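Local coordinates for Serpin48 (Tenebrio molitor, PDB 3OZQ), which specifically inhibits the protease SPE in insect innate immunity and is a member of the serpin family, probably acting as a suicide-type inhibitor of serine endopeptidases, at residues 169-174 against 324-329; 173-178 against 222-227; 203-208 against 263-268; 229-234 against 359-364; 270-275 against 318-323. One frame throughout, in Å; residues are numbered along the deposited sequence.

Contact 1 (169-174 against 324-329); sequences LYFNAK and EGVEAA
Val326 and Ala173 form an antiparallel hydrogen-bonded pair where the hinge of the reactive-centre loop meets the end of strand 163-174. Ala173 N donates to Val326 O at 3.3 Å, and Val326 N returns a bond of 3.1 Å to Ala173 O. One branch of the valine does most of the packing: CG2, lodged between its own backbone N and carbonyl carbon, reaches 3.9 Å from Phe171 CD2 and lies beside Ala173 CB. One residue back, Gly325 adopts a backbone shape that would jam any side chain against the preceding carbonyl, and a CB there would also clash with Ala173 O. The sequence and position are those of a serpin proximal hinge at the breach, the end of sheet A where the cleaved loop begins to insert in this family. Glu327 turns its side chain toward strand 163-174; CG, anti to the backbone N (chi1 -177°), lies 3.9 Å from Tyr170 CE1, and the tyrosine hydroxyl itself is bonded to Gln145. At the C-terminal end of the strand, the Lys174 side chain crosses to Ala328, NZ lying 3.4 Å from its CB, while Glu324 OE2 stays 4.7 Å from Lys174 NZ.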
# COMPACT_ATOMS: atom_id res chain seq x y z
N LEU A 169 -3.13 -0.89 7.45
CA LEU A 169 -3.52 -2.10 6.72
C LEU A 169 -2.43 -3.14 6.62
O LEU A 169 -1.26 -2.89 6.89
CB LEU A 169 -4.06 -1.80 5.30
CG LEU A 169 -3.45 -0.81 4.29
CD1 LEU A 169 -2.06 -0.32 4.61
CD2 LEU A 169 -3.54 -1.28 2.82
N TYR A 170 -2.86 -4.33 6.21
CA TYR A 170 -1.96 -5.44 5.95
C TYR A 170 -2.77 -6.47 5.19
O TYR A 170 -4.00 -6.48 5.25
CB TYR A 170 -1.41 -6.01 7.26
CG TYR A 170 -2.41 -6.79 8.08
CD1 TYR A 170 -2.56 -8.16 7.92
CD2 TYR A 170 -3.20 -6.15 9.04
CE1 TYR A 170 -3.47 -8.87 8.68
CE2 TYR A 170 -4.12 -6.85 9.80
CZ TYR A 170 -4.25 -8.22 9.62
OH TYR A 170 -5.16 -8.94 10.37
N PHE A 171 -2.06 -7.34 4.47
CA PHE A 171 -2.66 -8.27 3.54
C PHE A 171 -2.40 -9.69 4.01
O PHE A 171 -1.35 -9.98 4.59
CB PHE A 171 -2.02 -8.09 2.16
CG PHE A 171 -2.73 -8.82 1.05
CD1 PHE A 171 -4.05 -8.53 0.75
CD2 PHE A 171 -2.07 -9.78 0.30
CE1 PHE A 171 -4.70 -9.19 -0.29
CE2 PHE A 171 -2.72 -10.44 -0.74
CZ PHE A 171 -4.04 -10.14 -1.04
N ASN A 172 -3.36 -10.58 3.77
CA ASN A 172 -3.21 -11.98 4.11
C ASN A 172 -3.55 -12.87 2.92
O ASN A 172 -4.68 -12.82 2.41
CB ASN A 172 -4.09 -12.33 5.30
CG ASN A 172 -4.13 -13.82 5.58
OD1 ASN A 172 -3.32 -14.35 6.35
ND2 ASN A 172 -5.07 -14.51 4.94
N ALA A 173 -2.58 -13.67 2.46
CA ALA A 173 -2.77 -14.53 1.30
C ALA A 173 -1.95 -15.81 1.40
O ALA A 173 -0.98 -15.89 2.17
CB ALA A 173 -2.45 -13.80 -0.00
N LYS A 174 -2.34 -16.80 0.61
CA LYS A 174 -1.64 -18.08 0.55
C LYS A 174 -1.02 -18.26 -0.83
O LYS A 174 -1.67 -18.00 -1.84
CB LYS A 174 -2.60 -19.23 0.80
CG LYS A 174 -3.31 -19.21 2.14
CD LYS A 174 -2.35 -19.40 3.31
CE LYS A 174 -3.14 -19.48 4.61
NZ LYS A 174 -2.27 -19.70 5.81
N GLU A 324 4.39 -20.26 3.50
CA GLU A 324 2.99 -20.45 3.11
C GLU A 324 2.37 -19.26 2.39
O GLU A 324 1.38 -19.42 1.67
CB GLU A 324 2.12 -20.85 4.31
CG GLU A 324 1.76 -22.34 4.34
CD GLU A 324 0.93 -22.79 3.13
OE1 GLU A 324 0.98 -23.99 2.79
OE2 GLU A 324 0.23 -21.95 2.52
N GLY A 325 2.94 -18.08 2.58
CA GLY A 325 2.46 -16.89 1.89
C GLY A 325 2.79 -15.64 2.67
O GLY A 325 3.92 -15.48 3.13
N VAL A 326 1.81 -14.76 2.83
CA VAL A 326 2.05 -13.51 3.53
C VAL A 326 1.11 -13.43 4.73
O VAL A 326 -0.10 -13.63 4.60
CB VAL A 326 1.88 -12.29 2.61
CG1 VAL A 326 2.66 -12.47 1.33
CG2 VAL A 326 0.42 -12.07 2.29
N GLU A 327 1.68 -13.16 5.90
CA GLU A 327 0.92 -13.17 7.15
C GLU A 327 0.20 -14.51 7.29
O GLU A 327 -0.95 -14.58 7.72
CB GLU A 327 -0.07 -12.00 7.17
CG GLU A 327 -0.88 -11.84 8.45
CD GLU A 327 -0.03 -11.49 9.66
OE1 GLU A 327 1.19 -11.26 9.51
OE2 GLU A 327 -0.59 -11.46 10.78
N ALA A 328 0.89 -15.58 6.90
CA ALA A 328 0.35 -16.94 7.00
C ALA A 328 1.06 -17.73 8.09
O ALA A 328 2.29 -17.76 8.15
CB ALA A 328 0.48 -17.66 5.66
N ALA A 329 0.28 -18.36 8.96
CA ALA A 329 0.83 -19.23 10.00
C ALA A 329 1.40 -20.50 9.38
O ALA A 329 0.88 -21.00 8.38
CB ALA A 329 -0.25 -19.58 11.02

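Contact 2 (173-178 against 222-227); sequences AKWLVP and LELPFK
Phe226 stacks on the six-membered ring of Trp175, offset and nearly parallel, with centroids 4.6 Å apart and planes at 15°. The overlap is partial: Phe226 CE1 sits 3.3 Å above the indole plane, displaced toward its rim. Over the opposite face of the phenyl ring comes Ala173 CB, 3.8 Å from the centroid in a CH-pi contact, so the ring is sandwiched between a methyl and an indole. Leu224 adds a further contact, its CB meeting Trp175 CZ3 at 3.5 Å. An alanine in place of Phe226 would probably leave the indole without its stacking partner and open a gap between Trp175 and the Ala173 methyl. Backbone bonds position this layer. Lys227 N binds Lys174 O at 2.7 Å, nearly along the C=O axis, and the lysine side chain, bent at its last torsion (chi4 75°), brings NZ back to Trp175 O at 3.0 Å. Leu176 N donates to Pro225 O at 2.9 Å, and that oxygen also accepts from a water that in turn accepts from Val177 N. The indole NE1 is held by Ser322 O. A tryptophan at this point is a familiar feature of the serpin breach; here it meets Phe179 edge-to-face and touches Leu232 of strand 231-237, while Phe226 reaches Val326 of strand 325-326.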
# COMPACT_ATOMS: atom_id res chain seq x y z
N ALA A 173 -2.58 -13.67 2.46
CA ALA A 173 -2.77 -14.53 1.30
C ALA A 173 -1.95 -15.81 1.40
O ALA A 173 -0.98 -15.89 2.17
CB ALA A 173 -2.45 -13.80 -0.00
N LYS A 174 -2.34 -16.80 0.61
CA LYS A 174 -1.64 -18.08 0.55
C LYS A 174 -1.02 -18.26 -0.83
O LYS A 174 -1.67 -18.00 -1.84
CB LYS A 174 -2.60 -19.23 0.80
CG LYS A 174 -3.31 -19.21 2.14
CD LYS A 174 -2.35 -19.40 3.31
CE LYS A 174 -3.14 -19.48 4.61
NZ LYS A 174 -2.27 -19.70 5.81
N TRP A 175 0.23 -18.72 -0.87
CA TRP A 175 0.85 -19.09 -2.13
C TRP A 175 0.01 -20.17 -2.80
O TRP A 175 -0.45 -21.10 -2.14
CB TRP A 175 2.27 -19.64 -1.90
CG TRP A 175 3.28 -18.64 -1.36
CD1 TRP A 175 4.05 -18.78 -0.24
CD2 TRP A 175 3.64 -17.39 -1.95
NE1 TRP A 175 4.87 -17.68 -0.09
CE2 TRP A 175 4.63 -16.81 -1.13
CE3 TRP A 175 3.22 -16.69 -3.09
CZ2 TRP A 175 5.20 -15.56 -1.41
CZ3 TRP A 175 3.79 -15.44 -3.36
CH2 TRP A 175 4.77 -14.90 -2.53
N LEU A 176 -0.19 -20.06 -4.10
CA LEU A 176 -0.80 -21.14 -4.87
C LEU A 176 0.10 -22.37 -4.82
O LEU A 176 -0.37 -23.51 -4.74
CB LEU A 176 -1.02 -20.70 -6.32
CG LEU A 176 -1.60 -21.74 -7.28
CD1 LEU A 176 -2.93 -22.25 -6.77
CD2 LEU A 176 -1.73 -21.15 -8.67
N VAL A 177 1.40 -22.13 -4.86
CA VAL A 177 2.40 -23.17 -4.70
C VAL A 177 3.36 -22.72 -3.62
O VAL A 177 4.26 -21.92 -3.87
CB VAL A 177 3.20 -23.40 -6.00
CG1 VAL A 177 4.12 -24.60 -5.85
CG2 VAL A 177 2.25 -23.58 -7.19
N PRO A 178 3.15 -23.21 -2.40
CA PRO A 178 3.98 -22.82 -1.26
C PRO A 178 5.42 -23.32 -1.37
O PRO A 178 5.69 -24.25 -2.14
CB PRO A 178 3.27 -23.49 -0.07
CG PRO A 178 2.50 -24.63 -0.68
CD PRO A 178 2.07 -24.13 -2.02
N LEU A 222 9.23 -11.62 -12.11
CA LEU A 222 8.61 -12.89 -11.81
C LEU A 222 7.34 -12.64 -11.03
O LEU A 222 7.35 -11.91 -10.05
CB LEU A 222 9.54 -13.73 -10.95
CG LEU A 222 8.89 -15.00 -10.38
CD1 LEU A 222 8.67 -16.00 -11.48
CD2 LEU A 222 9.76 -15.60 -9.29
N GLU A 223 6.25 -13.26 -11.45
CA GLU A 223 5.00 -13.09 -10.72
C GLU A 223 4.62 -14.38 -10.00
O GLU A 223 4.35 -15.41 -10.62
CB GLU A 223 3.92 -12.57 -11.68
CG GLU A 223 2.51 -12.79 -11.24
CD GLU A 223 1.50 -12.31 -12.28
OE1 GLU A 223 1.86 -11.49 -13.15
OE2 GLU A 223 0.34 -12.76 -12.22
N LEU A 224 4.66 -14.32 -8.68
CA LEU A 224 4.35 -15.46 -7.82
C LEU A 224 2.88 -15.39 -7.45
O LEU A 224 2.43 -14.40 -6.87
CB LEU A 224 5.21 -15.43 -6.56
CG LEU A 224 6.71 -15.70 -6.68
CD1 LEU A 224 7.41 -15.40 -5.37
CD2 LEU A 224 6.98 -17.13 -7.11
N PRO A 225 2.13 -16.45 -7.79
CA PRO A 225 0.68 -16.49 -7.68
C PRO A 225 0.21 -16.83 -6.28
O PRO A 225 0.76 -17.72 -5.62
CB PRO A 225 0.27 -17.60 -8.67
CG PRO A 225 1.57 -17.99 -9.41
CD PRO A 225 2.66 -17.65 -8.45
N PHE A 226 -0.79 -16.08 -5.83
CA PHE A 226 -1.49 -16.35 -4.59
C PHE A 226 -2.77 -17.08 -4.93
O PHE A 226 -3.29 -16.94 -6.03
CB PHE A 226 -1.87 -15.03 -3.90
CG PHE A 226 -0.72 -14.32 -3.22
CD1 PHE A 226 0.07 -14.99 -2.29
CD2 PHE A 226 -0.44 -13.00 -3.52
CE1 PHE A 226 1.11 -14.33 -1.66
CE2 PHE A 226 0.61 -12.34 -2.90
CZ PHE A 226 1.39 -13.01 -1.97
N LYS A 227 -3.28 -17.86 -3.99
CA LYS A 227 -4.59 -18.47 -4.18
C LYS A 227 -5.64 -17.39 -4.36
O LYS A 227 -5.68 -16.41 -3.60
CB LYS A 227 -4.95 -19.36 -3.00
CG LYS A 227 -4.19 -20.67 -2.95
CD LYS A 227 -4.78 -21.59 -1.89
CE LYS A 227 -4.04 -22.91 -1.81
NZ LYS A 227 -2.71 -22.77 -1.13
O HOH W 1 -4.52 -16.20 -1.24
O HOH W 2 2.97 -19.51 -5.67

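Contact 3 (203-208 against 263-268); sequences YLDEQY and LVNVAL
Leu204 and Val266 pair through both backbone groups, Leu204 N to Val266 O at 3.0 Å and Val266 N to Leu204 O at 2.8 Å. Beside these bonds their side chains press closely, Leu204 CB and Val266 CG2 being only 3.4 Å apart. Two residues on, the ladder slips by one: Glu206 and Gln207 both face Val264, a G1 beta bulge. Val264 O accepts from Gln207 N at 3.2 Å, and Gln207 O accepts from Val264 N. The remaining donor, Glu206 N, is satisfied by a side chain instead. Asn265 holds CG anti to its carbonyl carbon (chi1 -72°), and its OD1 takes that N-H at 2.6 Å in an almost straight approach, 174° at the oxygen. Past the bulge, Leu263 CB lies over one face of the Tyr208 ring, 4.0 Å from its centroid. At the other end the Tyr203 ring meets Ala267 CB, with its hydroxyl bonded to Ser187. The bulge falls where the chain leaves sheet C of the serpin fold for sheet B, and strand 263-268 carries strand 348-351 along its other edge. By standing in for a backbone carbonyl, the Asn265 amide probably allows the chain to turn its corner while the Glu206 N-H stays bonded.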
# COMPACT_ATOMS: atom_id res chain seq x y z
N TYR A 203 13.21 -21.97 -1.23
CA TYR A 203 13.51 -22.50 -2.56
C TYR A 203 12.36 -23.28 -3.18
O TYR A 203 11.78 -24.15 -2.55
CB TYR A 203 14.79 -23.37 -2.51
CG TYR A 203 16.03 -22.57 -2.19
CD1 TYR A 203 16.85 -22.10 -3.21
CD2 TYR A 203 16.38 -22.28 -0.88
CE1 TYR A 203 17.98 -21.36 -2.94
CE2 TYR A 203 17.50 -21.53 -0.59
CZ TYR A 203 18.29 -21.07 -1.63
OH TYR A 203 19.40 -20.31 -1.34
N LEU A 204 12.04 -22.94 -4.42
CA LEU A 204 11.01 -23.66 -5.18
C LEU A 204 11.50 -23.92 -6.59
O LEU A 204 11.82 -22.98 -7.32
CB LEU A 204 9.72 -22.84 -5.24
CG LEU A 204 8.40 -23.49 -4.83
CD1 LEU A 204 7.22 -22.53 -5.10
CD2 LEU A 204 8.20 -24.81 -5.54
N ASP A 205 11.55 -25.19 -6.97
CA ASP A 205 12.13 -25.59 -8.26
C ASP A 205 11.12 -26.08 -9.29
O ASP A 205 10.02 -26.54 -8.95
CB ASP A 205 13.17 -26.69 -8.06
CG ASP A 205 14.30 -26.27 -7.15
OD1 ASP A 205 14.67 -25.08 -7.16
OD2 ASP A 205 14.81 -27.15 -6.41
N GLU A 206 11.52 -26.00 -10.55
CA GLU A 206 10.76 -26.57 -11.66
C GLU A 206 9.27 -26.22 -11.63
O GLU A 206 8.43 -27.09 -11.88
CB GLU A 206 10.94 -28.09 -11.68
CG GLU A 206 12.38 -28.55 -11.87
CD GLU A 206 12.68 -29.88 -11.17
OE1 GLU A 206 13.68 -29.93 -10.40
OE2 GLU A 206 11.93 -30.86 -11.36
N GLN A 207 8.95 -24.97 -11.33
CA GLN A 207 7.57 -24.50 -11.38
C GLN A 207 7.37 -23.62 -12.60
O GLN A 207 8.32 -22.98 -13.06
CB GLN A 207 7.22 -23.70 -10.12
CG GLN A 207 7.43 -24.44 -8.81
CD GLN A 207 6.39 -25.51 -8.57
OE1 GLN A 207 6.59 -26.42 -7.76
NE2 GLN A 207 5.26 -25.41 -9.27
N TYR A 208 6.15 -23.59 -13.12
CA TYR A 208 5.82 -22.68 -14.22
C TYR A 208 5.16 -21.42 -13.68
O TYR A 208 4.02 -21.45 -13.22
CB TYR A 208 4.93 -23.36 -15.26
CG TYR A 208 5.70 -24.16 -16.29
CD1 TYR A 208 6.25 -23.55 -17.41
CD2 TYR A 208 5.89 -25.53 -16.13
CE1 TYR A 208 6.97 -24.28 -18.36
CE2 TYR A 208 6.61 -26.27 -17.07
CZ TYR A 208 7.15 -25.64 -18.18
OH TYR A 208 7.85 -26.37 -19.12
N LEU A 263 9.33 -22.23 -17.25
CA LEU A 263 9.84 -23.12 -16.23
C LEU A 263 10.98 -22.43 -15.50
O LEU A 263 11.93 -21.96 -16.12
CB LEU A 263 10.34 -24.41 -16.86
CG LEU A 263 10.79 -25.45 -15.86
CD1 LEU A 263 9.61 -25.86 -14.99
CD2 LEU A 263 11.39 -26.65 -16.59
N VAL A 264 10.90 -22.37 -14.18
CA VAL A 264 11.82 -21.52 -13.45
C VAL A 264 12.10 -22.09 -12.08
O VAL A 264 11.27 -22.80 -11.51
CB VAL A 264 11.24 -20.07 -13.31
CG1 VAL A 264 9.87 -20.10 -12.66
CG2 VAL A 264 12.19 -19.16 -12.56
N ASN A 265 13.29 -21.80 -11.56
CA ASN A 265 13.60 -22.07 -10.17
C ASN A 265 13.64 -20.74 -9.44
O ASN A 265 14.14 -19.75 -9.97
CB ASN A 265 14.95 -22.77 -10.02
CG ASN A 265 14.92 -24.22 -10.48
OD1 ASN A 265 13.87 -24.85 -10.55
ND2 ASN A 265 16.09 -24.75 -10.80
N VAL A 266 13.13 -20.70 -8.22
CA VAL A 266 13.08 -19.45 -7.49
C VAL A 266 13.76 -19.53 -6.13
O VAL A 266 13.54 -20.47 -5.36
CB VAL A 266 11.63 -18.97 -7.27
CG1 VAL A 266 10.84 -19.06 -8.58
CG2 VAL A 266 10.97 -19.81 -6.20
N ALA A 267 14.59 -18.54 -5.85
CA ALA A 267 15.19 -18.40 -4.53
C ALA A 267 14.76 -17.07 -3.95
O ALA A 267 15.22 -16.02 -4.40
CB ALA A 267 16.71 -18.46 -4.61
N LEU A 268 13.88 -17.12 -2.96
CA LEU A 268 13.30 -15.91 -2.39
C LEU A 268 13.54 -15.91 -0.90
O LEU A 268 13.08 -16.80 -0.21
CB LEU A 268 11.79 -15.88 -2.63
CG LEU A 268 11.06 -14.63 -2.13
CD1 LEU A 268 11.39 -13.47 -3.04
CD2 LEU A 268 9.56 -14.89 -2.08

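Contact 4 (229-234 against 359-364); sequences GASLTI and YIKVKG
Tyr359 and Thr233 open the ladder of backbone bonds that joins these antiparallel strands. Thr233 N reaches Tyr359 O at 2.8 Å in an almost straight bond, and Tyr359 N returns one to Thr233 O; Ser231 N to Lys361 O and Lys361 N to Ser231 O are both 3.0 Å. Apolar contacts occupy both faces. Thr233 CB rides over one face of the tyrosine ring, 3.7 Å from the centroid, with CG2 near CZ. On the other face of the sheet Leu232 CD1 packs 3.7 Å from Ile360 CG1, and nearby Ala230 CB meets Val362 CG2. Water finishes the polar side. One molecule lies 2.8 Å from Ser231 OG and 2.7 Å from Thr233 OG1 and donates to Tyr359 O; a second, also bound to Thr233 OG1, gives a proton to Tyr359 OH and accepts one from Lys361 NZ. This pairing belongs to sheet B, the core sheet of serpins: strand 219-225 flanks strand 231-237, strand 365-372 flanks strand 356-362, and Phe254 of helix 250-254 meets the Tyr359 ring.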
# COMPACT_ATOMS: atom_id res chain seq x y z
N GLY A 229 -6.20 -15.65 -7.20
CA GLY A 229 -5.89 -14.72 -8.28
C GLY A 229 -4.97 -13.55 -7.98
O GLY A 229 -4.50 -12.87 -8.89
N ALA A 230 -4.71 -13.30 -6.70
CA ALA A 230 -3.76 -12.27 -6.31
C ALA A 230 -2.35 -12.71 -6.70
O ALA A 230 -2.12 -13.88 -7.03
CB ALA A 230 -3.84 -12.05 -4.82
N SER A 231 -1.39 -11.78 -6.65
CA SER A 231 -0.00 -12.17 -6.94
C SER A 231 1.03 -11.23 -6.31
O SER A 231 0.72 -10.09 -5.99
CB SER A 231 0.22 -12.26 -8.45
OG SER A 231 0.20 -10.98 -9.05
N LEU A 232 2.23 -11.76 -6.09
CA LEU A 232 3.38 -10.95 -5.67
C LEU A 232 4.39 -10.92 -6.80
O LEU A 232 4.88 -11.96 -7.25
CB LEU A 232 4.03 -11.53 -4.41
CG LEU A 232 5.29 -10.76 -4.01
CD1 LEU A 232 4.86 -9.51 -3.32
CD2 LEU A 232 6.24 -11.55 -3.10
N THR A 233 4.69 -9.72 -7.30
CA THR A 233 5.62 -9.57 -8.41
C THR A 233 6.95 -9.00 -7.93
O THR A 233 6.99 -7.94 -7.30
CB THR A 233 5.04 -8.61 -9.50
OG1 THR A 233 3.89 -9.20 -10.12
CG2 THR A 233 6.09 -8.31 -10.56
N ILE A 234 8.05 -9.71 -8.23
CA ILE A 234 9.40 -9.24 -7.92
C ILE A 234 10.00 -8.65 -9.18
O ILE A 234 9.90 -9.25 -10.25
CB ILE A 234 10.32 -10.41 -7.47
CG1 ILE A 234 9.64 -11.26 -6.39
CG2 ILE A 234 11.68 -9.90 -7.01
CD1 ILE A 234 9.21 -10.48 -5.20
N TYR A 359 5.65 -5.93 -5.64
CA TYR A 359 4.32 -5.37 -5.52
C TYR A 359 3.26 -6.44 -5.56
O TYR A 359 3.41 -7.46 -6.24
CB TYR A 359 4.06 -4.26 -6.56
CG TYR A 359 4.08 -4.68 -8.02
CD1 TYR A 359 5.19 -4.45 -8.82
CD2 TYR A 359 2.96 -5.26 -8.62
CE1 TYR A 359 5.21 -4.80 -10.16
CE2 TYR A 359 2.96 -5.63 -9.96
CZ TYR A 359 4.09 -5.39 -10.72
OH TYR A 359 4.12 -5.74 -12.05
N ILE A 360 2.19 -6.21 -4.81
CA ILE A 360 1.08 -7.15 -4.74
C ILE A 360 -0.05 -6.61 -5.62
O ILE A 360 -0.44 -5.44 -5.50
CB ILE A 360 0.59 -7.30 -3.29
CG1 ILE A 360 1.63 -8.04 -2.44
CG2 ILE A 360 -0.72 -8.06 -3.24
CD1 ILE A 360 1.13 -8.36 -1.07
N LYS A 361 -0.56 -7.46 -6.51
CA LYS A 361 -1.69 -7.10 -7.38
C LYS A 361 -2.89 -7.96 -7.06
O LYS A 361 -2.76 -9.14 -6.75
CB LYS A 361 -1.38 -7.32 -8.85
CG LYS A 361 -0.58 -6.24 -9.55
CD LYS A 361 -0.55 -6.50 -11.07
CE LYS A 361 0.06 -7.86 -11.40
NZ LYS A 361 0.16 -8.13 -12.88
N VAL A 362 -4.07 -7.36 -7.17
CA VAL A 362 -5.30 -8.12 -7.14
C VAL A 362 -6.15 -7.70 -8.33
O VAL A 362 -6.53 -6.53 -8.45
CB VAL A 362 -6.07 -7.92 -5.84
CG1 VAL A 362 -7.46 -8.53 -5.95
CG2 VAL A 362 -5.31 -8.53 -4.67
N LYS A 363 -6.42 -8.64 -9.23
CA LYS A 363 -7.28 -8.37 -10.37
C LYS A 363 -6.75 -7.19 -11.18
O LYS A 363 -7.50 -6.26 -11.51
CB LYS A 363 -8.72 -8.13 -9.90
CG LYS A 363 -9.15 -9.17 -8.87
CD LYS A 363 -10.63 -9.15 -8.57
CE LYS A 363 -11.00 -10.30 -7.63
NZ LYS A 363 -12.47 -10.41 -7.38
N GLY A 364 -5.45 -7.24 -11.48
CA GLY A 364 -4.79 -6.22 -12.28
C GLY A 364 -4.50 -4.93 -11.51
O GLY A 364 -3.84 -4.03 -12.02
O HOH W 3 1.80 -8.77 -8.47
O HOH W 4 3.21 -8.42 -12.69

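Contact 5 (270-275 against 318-323); sequences KFKIES and FIDVSE
Val321 CG2 sits over one face of the Phe271 ring, 3.4 Å above its plane and displaced toward the rim, with CZ its nearest atom. The phenylalanine carries CG between its backbone N and carbonyl carbon (chi1 61°), and its ring covers Val321. On the same face of the sheet as Phe271 and Val321, Ile319 CG2 packs against Ile273 CB at 4.0 Å. Backbone bonds flank this apolar row: Val321 N to Phe271 O is short at 2.7 Å, and Phe271 N to Val321 O is weak. Ile273 N to Ile319 O and Ile319 N to Ile273 O are both 2.9 Å. The ladder pairs strands 271-275 and 318-321 of sheet A. Its other face is mixed, with Glu274 CG lying alongside Phe318 CB and the extended Lys272 laying its CD 3.5 Å from Asp320 OD1. Beyond the strand ends, Lys270 NZ forms a salt bridge to Glu323 OE2 at 3.0 Å, arriving from above the carboxylate plane, while Glu323 OE1 is bonded to Thr184 OG1. An alanine in place of Glu323 would probably leave the Lys270 ammonium without this counter-charge and the Thr184 hydroxyl without this partner. Apolar packing thus binds one face of the pair, and charge closes the end where the chain enters the hinge.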
# COMPACT_ATOMS: atom_id res chain seq x y z
N LYS A 270 13.01 -14.95 2.97
CA LYS A 270 11.86 -14.48 3.73
C LYS A 270 12.12 -13.04 4.17
O LYS A 270 13.26 -12.63 4.35
CB LYS A 270 11.54 -15.41 4.90
CG LYS A 270 12.67 -15.66 5.87
CD LYS A 270 12.23 -16.70 6.89
CE LYS A 270 11.60 -17.89 6.21
NZ LYS A 270 10.76 -18.66 7.17
N PHE A 271 11.06 -12.26 4.28
CA PHE A 271 11.24 -10.87 4.68
C PHE A 271 10.02 -10.31 5.38
O PHE A 271 8.89 -10.70 5.13
CB PHE A 271 11.68 -9.98 3.51
CG PHE A 271 10.69 -9.91 2.36
CD1 PHE A 271 10.75 -10.82 1.31
CD2 PHE A 271 9.74 -8.91 2.31
CE1 PHE A 271 9.86 -10.75 0.24
CE2 PHE A 271 8.85 -8.82 1.24
CZ PHE A 271 8.90 -9.75 0.21
N LYS A 272 10.29 -9.40 6.30
CA LYS A 272 9.23 -8.69 7.00
C LYS A 272 9.57 -7.22 6.91
O LYS A 272 10.74 -6.84 7.08
CB LYS A 272 9.16 -9.14 8.46
CG LYS A 272 7.90 -8.69 9.17
CD LYS A 272 7.76 -9.36 10.53
CE LYS A 272 6.78 -8.59 11.41
NZ LYS A 272 6.75 -9.11 12.81
N ILE A 273 8.57 -6.40 6.60
CA ILE A 273 8.75 -4.96 6.55
C ILE A 273 7.59 -4.25 7.24
O ILE A 273 6.43 -4.60 7.05
CB ILE A 273 8.81 -4.42 5.11
CG1 ILE A 273 9.83 -5.20 4.27
CG2 ILE A 273 9.08 -2.90 5.14
CD1 ILE A 273 9.79 -4.88 2.75
N GLU A 274 7.92 -3.24 8.04
CA GLU A 274 6.94 -2.35 8.64
C GLU A 274 7.25 -0.91 8.26
O GLU A 274 8.37 -0.45 8.44
CB GLU A 274 6.95 -2.46 10.16
CG GLU A 274 6.17 -3.63 10.72
CD GLU A 274 5.59 -3.33 12.11
OE1 GLU A 274 4.84 -2.33 12.22
OE2 GLU A 274 5.90 -4.08 13.07
N SER A 275 6.26 -0.21 7.72
CA SER A 275 6.45 1.18 7.33
C SER A 275 5.36 2.09 7.88
O SER A 275 4.22 1.69 8.05
CB SER A 275 6.52 1.31 5.81
OG SER A 275 7.66 0.62 5.30
N PHE A 318 2.37 -3.41 7.24
CA PHE A 318 3.46 -4.37 7.26
C PHE A 318 3.17 -5.52 6.32
O PHE A 318 2.03 -5.73 5.88
CB PHE A 318 3.69 -4.92 8.67
CG PHE A 318 2.62 -5.84 9.14
CD1 PHE A 318 1.44 -5.33 9.66
CD2 PHE A 318 2.79 -7.21 9.08
CE1 PHE A 318 0.44 -6.19 10.10
CE2 PHE A 318 1.80 -8.07 9.51
CZ PHE A 318 0.63 -7.55 10.02
N ILE A 319 4.23 -6.26 6.01
CA ILE A 319 4.13 -7.48 5.23
C ILE A 319 5.11 -8.48 5.82
O ILE A 319 6.21 -8.12 6.27
CB ILE A 319 4.48 -7.25 3.76
CG1 ILE A 319 4.20 -8.52 2.95
CG2 ILE A 319 5.95 -6.84 3.64
CD1 ILE A 319 4.39 -8.35 1.45
N ASP A 320 4.69 -9.73 5.86
CA ASP A 320 5.51 -10.76 6.45
C ASP A 320 5.49 -11.94 5.49
O ASP A 320 4.47 -12.62 5.35
CB ASP A 320 4.98 -11.13 7.84
CG ASP A 320 5.96 -11.97 8.63
OD1 ASP A 320 5.76 -12.12 9.86
OD2 ASP A 320 6.94 -12.48 8.03
N VAL A 321 6.60 -12.15 4.80
CA VAL A 321 6.63 -13.12 3.71
C VAL A 321 7.34 -14.38 4.15
O VAL A 321 8.48 -14.33 4.58
CB VAL A 321 7.29 -12.54 2.46
CG1 VAL A 321 7.50 -13.62 1.43
CG2 VAL A 321 6.42 -11.43 1.88
N SER A 322 6.63 -15.50 4.05
CA SER A 322 7.15 -16.77 4.52
C SER A 322 6.79 -17.91 3.56
O SER A 322 6.34 -17.67 2.43
CB SER A 322 6.60 -17.06 5.91
OG SER A 322 5.20 -17.25 5.83
N GLU A 323 6.99 -19.15 4.00
CA GLU A 323 6.81 -20.30 3.11
C GLU A 323 5.37 -20.53 2.65
O GLU A 323 5.15 -20.94 1.51
CB GLU A 323 7.39 -21.57 3.74
CG GLU A 323 8.90 -21.56 3.84
CD GLU A 323 9.41 -21.13 5.21
OE1 GLU A 323 10.53 -21.55 5.58
OE2 GLU A 323 8.71 -20.38 5.92

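Overall arrangement
Sheet A, the reactive-loop hinge and sheet B converge around contact 2. Contact 1 lies about 10 Å from it between centres and shares Ala173 and Lys174, and Trp175 N is probably bonded to Glu324 O at 2.9 Å. Contacts 1 and 5, with centres about 9 Å apart, set the hinge against strands 163-174 and 310-321, which it meets through Ala173 and Asp320. Contact 4 continues contact 2 across sheet B, joined through a probable Leu232 N to Leu224 O bond of 2.8 Å. Contact 3 is about 20 Å from contacts 1 and 5 between centres but about 12 Å from contact 2, which it touches through Leu204 CD1 and Val177 O. The hinge here leaves a junction braced by both sheets, consistent with its role in the serpin mechanism.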